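PDB 2O5W: dihydroneopterin triphosphate diphosphatase from Escherichia coli, which probably hydrolyses dihydroneopterin triphosphate to the monophosphate and pyrophosphate in folate biosynthesis, and can also cleave nucleoside triphosphates, preferring dATP. Local coordinates for residues V57-T62 with F115-A120. Residues are numbered along the deposited sequence; the frame is centred on the assembly and turned at random.
With NA (sodium ion), chain H.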
# COMPACT_ATOMS: atom_id res chain seq x y z
N VAL A 57 6.78 -4.27 1.39
CA VAL A 57 7.64 -3.31 0.70
C VAL A 57 8.78 -4.02 -0.05
O VAL A 57 9.13 -3.64 -1.16
CB VAL A 57 8.16 -2.21 1.69
CG1 VAL A 57 9.48 -1.61 1.23
CG2 VAL A 57 7.11 -1.11 1.87
N LYS A 58 9.33 -5.07 0.57
CA LYS A 58 10.38 -5.88 -0.05
C LYS A 58 9.86 -6.64 -1.28
O LYS A 58 10.51 -6.64 -2.33
CB LYS A 58 11.01 -6.84 0.97
CG LYS A 58 12.02 -7.82 0.37
CD LYS A 58 12.90 -8.47 1.43
CE LYS A 58 14.16 -9.07 0.80
NZ LYS A 58 15.28 -9.12 1.79
N GLU A 59 8.70 -7.28 -1.14
CA GLU A 59 8.10 -8.05 -2.23
C GLU A 59 7.63 -7.16 -3.37
O GLU A 59 8.00 -7.37 -4.51
CB GLU A 59 6.91 -8.87 -1.75
CG GLU A 59 7.24 -10.05 -0.86
CD GLU A 59 5.98 -10.71 -0.32
OE1 GLU A 59 4.88 -10.36 -0.81
OE2 GLU A 59 6.10 -11.56 0.58
N GLU A 60 6.79 -6.18 -3.05
CA GLU A 60 6.10 -5.40 -4.07
C GLU A 60 6.99 -4.43 -4.84
O GLU A 60 6.79 -4.24 -6.04
CB GLU A 60 4.92 -4.64 -3.47
CG GLU A 60 3.65 -5.46 -3.30
CD GLU A 60 2.42 -4.59 -3.09
OE1 GLU A 60 2.58 -3.37 -2.88
OE2 GLU A 60 1.29 -5.12 -3.13
N VAL A 61 7.95 -3.82 -4.15
CA VAL A 61 8.76 -2.77 -4.77
C VAL A 61 10.27 -2.94 -4.58
O VAL A 61 11.04 -2.02 -4.85
CB VAL A 61 8.30 -1.35 -4.34
CG1 VAL A 61 6.93 -1.05 -4.87
CG2 VAL A 61 8.33 -1.18 -2.84
N THR A 62 10.68 -4.13 -4.12
CA THR A 62 12.11 -4.46 -3.91
C THR A 62 12.91 -3.36 -3.20
O THR A 62 13.76 -2.70 -3.81
CB THR A 62 12.81 -4.86 -5.22
OG1 THR A 62 11.90 -5.58 -6.06
CG2 THR A 62 14.02 -5.72 -4.93
N PHE A 115 9.25 -3.15 -9.42
CA PHE A 115 7.96 -3.73 -9.03
C PHE A 115 7.84 -5.15 -9.58
O PHE A 115 8.31 -5.44 -10.68
CB PHE A 115 6.80 -2.86 -9.54
CG PHE A 115 6.85 -2.58 -11.02
CD1 PHE A 115 7.62 -1.54 -11.52
CD2 PHE A 115 6.15 -3.38 -11.91
CE1 PHE A 115 7.67 -1.29 -12.88
CE2 PHE A 115 6.20 -3.15 -13.27
CZ PHE A 115 6.96 -2.10 -13.76
N THR A 116 7.20 -6.02 -8.80
CA THR A 116 7.14 -7.43 -9.15
C THR A 116 5.71 -7.91 -9.40
O THR A 116 5.50 -8.86 -10.16
CB THR A 116 7.73 -8.32 -8.05
OG1 THR A 116 7.08 -8.01 -6.81
CG2 THR A 116 9.24 -8.09 -7.91
N GLU A 117 4.75 -7.25 -8.77
CA GLU A 117 3.35 -7.68 -8.81
C GLU A 117 2.46 -6.70 -9.54
O GLU A 117 1.29 -7.00 -9.80
CB GLU A 117 2.82 -7.89 -7.39
CG GLU A 117 3.28 -9.17 -6.73
CD GLU A 117 3.60 -8.98 -5.27
OE1 GLU A 117 2.92 -8.16 -4.60
OE2 GLU A 117 4.56 -9.64 -4.78
N HIS A 118 3.00 -5.54 -9.87
CA HIS A 118 2.22 -4.47 -10.46
C HIS A 118 2.60 -4.25 -11.92
O HIS A 118 3.61 -4.77 -12.40
CB HIS A 118 2.39 -3.17 -9.66
CG HIS A 118 1.69 -3.19 -8.34
ND1 HIS A 118 2.19 -3.84 -7.23
CD2 HIS A 118 0.51 -2.64 -7.95
CE1 HIS A 118 1.36 -3.69 -6.22
NE2 HIS A 118 0.33 -2.97 -6.62
N LEU A 119 1.78 -3.48 -12.61
CA LEU A 119 1.94 -3.24 -14.03
C LEU A 119 2.93 -2.11 -14.28
O LEU A 119 3.72 -2.17 -15.22
CB LEU A 119 0.59 -2.93 -14.67
CG LEU A 119 -0.26 -4.07 -15.24
CD1 LEU A 119 -0.06 -5.40 -14.53
CD2 LEU A 119 -1.74 -3.69 -15.25
N ALA A 120 2.88 -1.08 -13.43
CA ALA A 120 3.69 0.12 -13.62
C ALA A 120 3.75 0.95 -12.34
O ALA A 120 2.95 0.75 -11.43
CB ALA A 120 3.14 0.96 -14.77
NA NA H . 0.04 -6.99 -2.11
O HOH W 1 4.70 -4.59 -7.53
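The E60 side chain, on helix 49-61, runs past E117 and H118 of the loop segment 115-120. From CB it leaves with CG anti to the carbonyl carbon (chi1 -83°), and the extended chain beyond carries the carboxylate to H118 and the sodium ion. CG lies against the carboxylate of E117, 3.1 Å from OE1, the two side chains crossing at about a right angle. Next, CD meets the H118 ring at its edge, 3.4 Å from CE1 and in the ring plane, with the carboxylate turned 82° against the ring. OE1 is 3.6 Å from H118 CE1. OE2 lies 3.4 Å from the same CE1 and binds the sodium ion at 2.5 Å, a metal shared with the carbonyl of T40. H118 NE2 is hydrogen-bonded to Q37 OE1, which helps fix the ring whose edge meets E60.

T116 and a water join the helix to the loop. T116 OG1 donates to E59 O at 2.6 Å, tilted 34° from the carbonyl plane, and T116 N makes a weak bond to E60 O. The water donates to E60 O, accepts from E117 N and lies 2.6 Å from H118 ND1.

The side chain of E117 lies about 3 Å from a bound samarium ion. An alanine here would remove the carboxylate and is likely to deprive the samarium of one of its acidic neighbours and to open a gap beside CG of E60. Acidic Nudix-box helix residues joined by a glutamate from a distant loop form the characteristic metal site of Nudix hydrolases, here beside bound pyrophosphate, consistent with magnesium binding by E60 and E117.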